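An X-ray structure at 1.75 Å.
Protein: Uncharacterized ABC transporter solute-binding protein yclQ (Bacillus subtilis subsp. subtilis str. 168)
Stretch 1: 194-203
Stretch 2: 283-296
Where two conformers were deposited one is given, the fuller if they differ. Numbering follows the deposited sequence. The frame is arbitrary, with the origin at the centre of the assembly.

Stretch 1 194-203: GLIHDVFGVA
Stretch 2 283-296: SMTQMIKEVKDGLE

The two stretches meet in a contact of apolar side chains, with no hydrogen bond between them, in which a short helical turn and the loop after it lay their greasy side chains along one side of a long helix, burying 384 Å² in all.

Stretch 2 continues a helix that begins earlier in the chain and is already helical at Ser-283, with regular i to i+4 backbone bonds such as Met-287 N to Ser-283 O (2.8 Å) and Leu-295 N to Val-291 O (2.8 Å). Stretch 1 contains a short helical turn that includes Leu-195 to Asp-198. Asp-198 N and His-197 N both bond Gly-194 O at 2.8 Å, and Phe-200 N reaches Leu-195 O at 2.9 Å. Gly-201 then breaks the helical pattern at phi/psi 85/9; a CB there would jam against the preceding carbonyl O, so glycine fits. Val-202 is extended (-69/126), its N held by Ile-196 O at 3.1 Å, while His-197 ND1 donates to Val-202 O (2.8 Å) and ties the turn together.

The register sets CA of Phe-200 7.4 Å from CA of Ile-288, CA of Ile-196 7.7 Å from CA of Val-291, and CA of Val-202 9.2 Å from CA of Leu-295. On the helix, Met-287, Val-291 and Leu-295, four residues apart, point toward stretch 1; Met-284 and Ile-288 point sideways, the end of Met-284 coming nearer. From stretch 1, Leu-195, Phe-200 and Val-202 point toward the helix and Ile-196 sideways.

Phe-200 (chi1 m, -58°; chi2 -19°) is the centrepiece, with 94 Å² covered by the helix, more than any other residue. Its flat ring spans about two helical turns: CE1 lies 3.5 Å from Ile-288 CG1 (Ile-288 m, t), CD2 3.6 Å from Val-291 CG2, and CZ 3.9 Å from Met-284 SE. The selenium sits at the ring edge, 86° off the normal, where the polarizable atom meets the positive rim of ring hydrogens. Met-284 and Met-287 are selenomethionines, and their flexible chains (t, p, p and m, t, p) bring both methyls to Leu-195 (p, t): its CD1 is 3.8 Å from Met-287 CE and 4.1 Å from Met-284 CE.

Val-291 (t), compact and branched, serves three partners. Besides the Phe-200 ring, its CG2 lies 4.2 Å from Ile-196 CG1 (Ile-196 m, t), and its CG1 lies 4.4 Å from Val-202 CG2. Val-202 (t) also places CG2 4.0 Å from CD1 of Leu-295 (m, t). Such branched aliphatic chains suit buried sites, having no polar group to satisfy.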

ATOM      1  N   GLY A 194       1.536   2.246  -9.627  1.00 23.67           N
ATOM      2  CA  GLY A 194       0.842   2.995 -10.651  1.00 22.55           C
ATOM      3  C   GLY A 194      -0.078   4.097 -10.150  1.00 25.18           C
ATOM      4  O   GLY A 194      -0.383   5.018 -10.902  1.00 22.68           O
ATOM      5  N   LEU A 195      -0.545   4.017  -8.904  1.00 19.98           N
ATOM      6  CA  LEU A 195      -1.497   5.030  -8.429  1.00 18.95           C
ATOM      7  C   LEU A 195      -0.962   6.459  -8.513  1.00 21.33           C
ATOM      8  O   LEU A 195      -1.744   7.405  -8.617  1.00 20.20           O
ATOM      9  CB  LEU A 195      -2.023   4.712  -7.019  1.00 21.13           C
ATOM     10  CG  LEU A 195      -1.160   5.102  -5.816  1.00 21.91           C
ATOM     11  CD1 LEU A 195      -2.014   4.973  -4.551  1.00 24.92           C
ATOM     12  CD2 LEU A 195       0.058   4.203  -5.738  1.00 23.83           C
ATOM     13  N   ILE A 196       0.363   6.621  -8.493  1.00 20.17           N
ATOM     14  CA  ILE A 196       0.950   7.953  -8.593  1.00 20.88           C
ATOM     15  C   ILE A 196       0.517   8.588  -9.922  1.00 19.79           C
ATOM     16  O   ILE A 196       0.245   9.792  -9.991  1.00 21.29           O
ATOM     17  CB  ILE A 196       2.482   7.876  -8.455  1.00 18.79           C
ATOM     18  CG1 ILE A 196       2.842   7.631  -6.981  1.00 20.90           C
ATOM     19  CG2 ILE A 196       3.122   9.161  -8.962  1.00 19.14           C
ATOM     20  CD1 ILE A 196       4.310   7.191  -6.729  1.00 18.84           C
ATOM     21  N   HIS A 197       0.392   7.755 -10.946  1.00 19.32           N
ATOM     22  CA  HIS A 197      -0.155   8.196 -12.237  1.00 17.78           C
ATOM     23  C   HIS A 197      -1.663   8.010 -12.369  1.00 18.83           C
ATOM     24  O   HIS A 197      -2.371   8.927 -12.837  1.00 25.45           O
ATOM     25  CB  HIS A 197       0.535   7.441 -13.375  1.00 21.24           C
ATOM     26  CG  HIS A 197       2.020   7.473 -13.286  1.00 21.14           C
ATOM     27  ND1 HIS A 197       2.746   8.643 -13.422  1.00 20.01           N
ATOM     28  CD2 HIS A 197       2.930   6.488 -13.092  1.00 18.77           C
ATOM     29  CE1 HIS A 197       4.030   8.373 -13.302  1.00 20.24           C
ATOM     30  NE2 HIS A 197       4.170   7.068 -13.104  1.00 18.69           N
ATOM     31  N   ASP A 198      -2.158   6.838 -11.969  1.00 21.95           N
ATOM     32  CA  ASP A 198      -3.538   6.459 -12.255  1.00 24.90           C
ATOM     33  C   ASP A 198      -4.533   7.212 -11.381  1.00 26.96           C
ATOM     34  O   ASP A 198      -5.668   7.460 -11.786  1.00 30.47           O
ATOM     35  CB  ASP A 198      -3.727   4.955 -12.042  1.00 25.26           C
ATOM     36  CG  ASP A 198      -2.803   4.123 -12.915  1.00 28.61           C
ATOM     37  OD1 ASP A 198      -2.512   4.549 -14.056  1.00 30.83           O
ATOM     38  OD2 ASP A 198      -2.367   3.057 -12.453  1.00 28.70           O
ATOM     39  N   VAL A 199      -4.101   7.570 -10.183  1.00 22.82           N
ATOM     40  CA  VAL A 199      -5.003   8.153  -9.196  1.00 21.28           C
ATOM     41  C   VAL A 199      -4.612   9.598  -8.925  1.00 21.29           C
ATOM     42  O   VAL A 199      -5.456  10.489  -8.972  1.00 24.32           O
ATOM     43  CB  VAL A 199      -4.972   7.341  -7.891  1.00 20.80           C
ATOM     44  CG1 VAL A 199      -5.871   7.962  -6.847  1.00 22.10           C
ATOM     45  CG2 VAL A 199      -5.423   5.910  -8.169  1.00 25.38           C
ATOM     46  N   PHE A 200      -3.314   9.829  -8.684  1.00 22.45           N
ATOM     47  CA  PHE A 200      -2.844  11.151  -8.289  1.00 21.32           C
ATOM     48  C   PHE A 200      -2.584  12.065  -9.476  1.00 23.98           C
ATOM     49  O   PHE A 200      -2.299  13.250  -9.292  1.00 24.76           O
ATOM     50  CB  PHE A 200      -1.561  11.077  -7.443  1.00 21.72           C
ATOM     51  CG  PHE A 200      -1.702  10.257  -6.184  1.00 20.76           C
ATOM     52  CD1 PHE A 200      -2.955   9.989  -5.660  1.00 20.27           C
ATOM     53  CD2 PHE A 200      -0.569   9.761  -5.536  1.00 20.08           C
ATOM     54  CE1 PHE A 200      -3.081   9.227  -4.508  1.00 18.53           C
ATOM     55  CE2 PHE A 200      -0.673   8.996  -4.365  1.00 25.37           C
ATOM     56  CZ  PHE A 200      -1.936   8.728  -3.850  1.00 23.44           C
ATOM     57  N   GLY A 201      -2.627  11.511 -10.686  1.00 22.84           N
ATOM     58  CA  GLY A 201      -2.611  12.352 -11.877  1.00 23.95           C
ATOM     59  C   GLY A 201      -1.254  12.798 -12.418  1.00 24.35           C
ATOM     60  O   GLY A 201      -1.191  13.642 -13.321  1.00 23.16           O
ATOM     61  N   VAL A 202      -0.165  12.250 -11.883  1.00 21.04           N
ATOM     62  CA  VAL A 202       1.172  12.614 -12.375  1.00 21.86           C
ATOM     63  C   VAL A 202       1.360  12.054 -13.781  1.00 17.67           C
ATOM     64  O   VAL A 202       1.153  10.868 -14.024  1.00 22.40           O
ATOM     65  CB  VAL A 202       2.322  12.120 -11.427  1.00 21.51           C
ATOM     66  CG1 VAL A 202       3.711  12.417 -12.034  1.00 22.52           C
ATOM     67  CG2 VAL A 202       2.179  12.766 -10.009  1.00 18.06           C
ATOM     68  N   ALA A 203       1.714  12.907 -14.741  1.00 19.69           N
ATOM     69  CA  ALA A 203       1.946  12.394 -16.090  1.00 22.40           C
ATOM     70  C   ALA A 203       3.149  11.426 -16.099  1.00 18.11           C
ATOM     71  O   ALA A 203       4.206  11.757 -15.572  1.00 20.16           O
ATOM     72  CB  ALA A 203       2.217  13.555 -17.051  1.00 21.98           C
ATOM     73  N   SER A 283      -2.855   4.812   5.325  1.00 21.13           N
ATOM     74  CA  SER A 283      -1.745   4.766   4.377  1.00 20.82           C
ATOM     75  C   SER A 283      -2.065   5.613   3.139  1.00 22.44           C
ATOM     76  O   SER A 283      -1.196   6.328   2.644  1.00 19.21           O
ATOM     77  CB  SER A 283      -1.341   3.323   4.015  1.00 21.95           C
ATOM     78  OG  SER A 283      -2.451   2.489   3.732  1.00 22.31           O
HETATM   79  N   MSE A 284      -3.317   5.583   2.672  1.00 19.84           N
HETATM   80  CA  MSE A 284      -3.670   6.379   1.496  1.00 21.72           C
HETATM   81  C   MSE A 284      -3.511   7.869   1.827  1.00 20.35           C
HETATM   82  O   MSE A 284      -2.978   8.654   1.030  1.00 21.06           O
HETATM   83  CB  MSE A 284      -5.093   6.067   1.048  1.00 21.01           C
HETATM   84  CG  MSE A 284      -5.662   7.018   0.020  1.00 19.99           C
HETATM   85 SE   MSE A 284      -4.718   7.020  -1.716  0.70 30.22          SE
HETATM   86  CE  MSE A 284      -5.608   5.547  -2.606  1.00 30.72           C
ATOM     87  N   THR A 285      -4.013   8.258   2.991  1.00 22.82           N
ATOM     88  CA  THR A 285      -3.928   9.649   3.424  1.00 23.25           C
ATOM     89  C   THR A 285      -2.481  10.126   3.442  1.00 22.62           C
ATOM     90  O   THR A 285      -2.160  11.204   2.927  1.00 23.91           O
ATOM     91  CB  THR A 285      -4.581   9.834   4.788  1.00 26.84           C
ATOM     92  OG1 THR A 285      -5.985   9.583   4.651  1.00 27.51           O
ATOM     93  CG2 THR A 285      -4.376  11.247   5.271  1.00 27.54           C
ATOM     94  N   GLN A 286      -1.618   9.295   4.009  0.70 20.94           N
ATOM     95  CA  GLN A 286      -0.199   9.586   4.055  0.70 21.84           C
ATOM     96  C   GLN A 286       0.385   9.706   2.653  0.70 21.66           C
ATOM     97  O   GLN A 286       1.127  10.653   2.359  0.70 22.35           O
ATOM     98  CB  GLN A 286       0.554   8.492   4.809  0.70 19.43           C
ATOM     99  CG  GLN A 286       2.040   8.816   4.894  0.70 21.49           C
ATOM    100  CD  GLN A 286       2.856   7.687   5.478  0.70 28.86           C
ATOM    101  OE1 GLN A 286       2.512   7.109   6.518  0.70 26.49           O
ATOM    102  NE2 GLN A 286       3.950   7.367   4.809  0.70 22.01           N
HETATM  103  N   MSE A 287       0.045   8.740   1.806  1.00 18.14           N
HETATM  104  CA  MSE A 287       0.629   8.635   0.471  1.00 19.22           C
HETATM  105  C   MSE A 287       0.259   9.842  -0.374  1.00 20.03           C
HETATM  106  O   MSE A 287       1.125  10.409  -1.090  1.00 19.79           O
HETATM  107  CB  MSE A 287       0.244   7.318  -0.220  1.00 19.73           C
HETATM  108  CG  MSE A 287       0.915   6.096   0.427  1.00 20.20           C
HETATM  109 SE   MSE A 287      -0.075   4.449   0.069  0.75 32.87          SE
HETATM  110  CE  MSE A 287       0.395   4.213  -1.743  1.00 26.45           C
ATOM    111  N   ILE A 288      -0.993  10.252  -0.297  1.00 22.21           N
ATOM    112  CA  ILE A 288      -1.394  11.466  -1.017  1.00 22.50           C
ATOM    113  C   ILE A 288      -0.531  12.643  -0.584  1.00 20.98           C
ATOM    114  O   ILE A 288       0.015  13.383  -1.419  1.00 24.64           O
ATOM    115  CB  ILE A 288      -2.878  11.778  -0.801  1.00 23.83           C
ATOM    116  CG1 ILE A 288      -3.742  10.664  -1.403  1.00 19.59           C
ATOM    117  CG2 ILE A 288      -3.260  13.178  -1.396  1.00 23.55           C
ATOM    118  CD1 ILE A 288      -5.175  10.661  -0.846  1.00 23.46           C
ATOM    119  N   LYS A 289      -0.385  12.820   0.725  1.00 21.40           N
ATOM    120  CA  LYS A 289       0.341  13.966   1.257  1.00 25.85           C
ATOM    121  C   LYS A 289       1.819  13.957   0.871  1.00 23.21           C
ATOM    122  O   LYS A 289       2.396  15.007   0.577  1.00 24.17           O
ATOM    123  CB  LYS A 289       0.203  14.038   2.779  1.00 30.44           C
ATOM    124  CG  LYS A 289       1.063  15.131   3.418  1.00 39.27           C
ATOM    125  CD  LYS A 289       1.021  15.087   4.947  1.00 48.71           C
ATOM    126  CE  LYS A 289       2.117  15.965   5.563  1.00 51.96           C
ATOM    127  NZ  LYS A 289       2.083  17.357   5.020  1.00 52.10           N
ATOM    128  N   GLU A 290       2.436  12.777   0.861  1.00 21.47           N
ATOM    129  CA  GLU A 290       3.823  12.700   0.417  1.00 18.80           C
ATOM    130  C   GLU A 290       3.974  13.164  -1.034  1.00 22.64           C
ATOM    131  O   GLU A 290       4.929  13.876  -1.367  1.00 23.10           O
ATOM    132  CB  GLU A 290       4.378  11.272   0.519  1.00 20.79           C
ATOM    133  CG  GLU A 290       4.477  10.729   1.931  1.00 22.88           C
ATOM    134  CD  GLU A 290       5.021   9.305   1.911  1.00 26.26           C
ATOM    135  OE1 GLU A 290       6.225   9.156   1.726  1.00 24.92           O
ATOM    136  OE2 GLU A 290       4.246   8.345   2.052  1.00 30.13           O
ATOM    137  N   VAL A 291       3.059  12.733  -1.898  1.00 20.02           N
ATOM    138  CA  VAL A 291       3.123  13.099  -3.315  1.00 22.33           C
ATOM    139  C   VAL A 291       2.853  14.604  -3.496  1.00 23.58           C
ATOM    140  O   VAL A 291       3.592  15.306  -4.217  1.00 22.50           O
ATOM    141  CB  VAL A 291       2.178  12.212  -4.178  1.00 20.92           C
ATOM    142  CG1 VAL A 291       2.143  12.681  -5.631  1.00 23.19           C
ATOM    143  CG2 VAL A 291       2.656  10.746  -4.144  1.00 23.72           C
ATOM    144  N   LYS A 292       1.821  15.086  -2.819  1.00 24.29           N
ATOM    145  CA  LYS A 292       1.423  16.501  -2.889  1.00 24.15           C
ATOM    146  C   LYS A 292       2.579  17.374  -2.414  1.00 25.87           C
ATOM    147  O   LYS A 292       2.945  18.351  -3.075  1.00 24.47           O
ATOM    148  CB  LYS A 292       0.183  16.743  -2.026  1.00 27.80           C
ATOM    149  CG  LYS A 292      -0.262  18.223  -1.922  1.00 32.48           C
ATOM    150  CD  LYS A 292      -1.378  18.366  -0.873  1.00 40.77           C
ATOM    151  CE  LYS A 292      -1.568  19.805  -0.386  1.00 49.97           C
ATOM    152  NZ  LYS A 292      -1.996  20.686  -1.506  1.00 53.44           N
ATOM    153  N   ASP A 293       3.162  17.015  -1.271  1.00 23.33           N
ATOM    154  CA  ASP A 293       4.331  17.738  -0.749  1.00 26.29           C
ATOM    155  C   ASP A 293       5.495  17.753  -1.732  1.00 27.51           C
ATOM    156  O   ASP A 293       6.140  18.782  -1.924  1.00 27.33           O
ATOM    157  CB  ASP A 293       4.793  17.141   0.583  1.00 27.20           C
ATOM    158  CG  ASP A 293       3.907  17.544   1.735  1.00 34.94           C
ATOM    159  OD1 ASP A 293       2.967  18.356   1.528  1.00 34.04           O
ATOM    160  OD2 ASP A 293       4.146  17.039   2.855  1.00 35.82           O
ATOM    161  N   GLY A 294       5.765  16.602  -2.341  1.00 23.58           N
ATOM    162  CA  GLY A 294       6.785  16.505  -3.367  1.00 23.77           C
ATOM    163  C   GLY A 294       6.484  17.446  -4.516  1.00 24.21           C
ATOM    164  O   GLY A 294       7.386  18.177  -4.986  1.00 24.48           O
ATOM    165  N   LEU A 295       5.222  17.464  -4.960  1.00 20.74           N
ATOM    166  CA  LEU A 295       4.860  18.239  -6.164  1.00 22.24           C
ATOM    167  C   LEU A 295       4.816  19.731  -5.884  1.00 30.22           C
ATOM    168  O   LEU A 295       4.860  20.548  -6.808  1.00 29.51           O
ATOM    169  CB  LEU A 295       3.513  17.789  -6.745  1.00 22.49           C
ATOM    170  CG  LEU A 295       3.478  16.349  -7.260  1.00 24.19           C
ATOM    171  CD1 LEU A 295       2.057  16.017  -7.709  1.00 25.84           C
ATOM    172  CD2 LEU A 295       4.481  16.142  -8.394  1.00 27.50           C
ATOM    173  N   GLU A 296       4.722  20.086  -4.608  1.00 27.51           N
ATOM    174  CA  GLU A 296       4.590  21.484  -4.229  1.00 31.07           C
ATOM    175  C   GLU A 296       5.919  22.125  -3.843  1.00 36.68           C
ATOM    176  O   GLU A 296       5.983  23.331  -3.626  1.00 36.74           O
ATOM    177  CB  GLU A 296       3.558  21.627  -3.112  1.00 28.32           C
ATOM    178  CG  GLU A 296       2.162  21.382  -3.627  1.00 35.99           C
ATOM    179  CD  GLU A 296       1.095  21.577  -2.574  1.00 41.07           C
ATOM    180  OE1 GLU A 296       1.439  21.582  -1.374  1.00 41.11           O
ATOM    181  OE2 GLU A 296      -0.084  21.720  -2.956  1.00 49.12           O
TER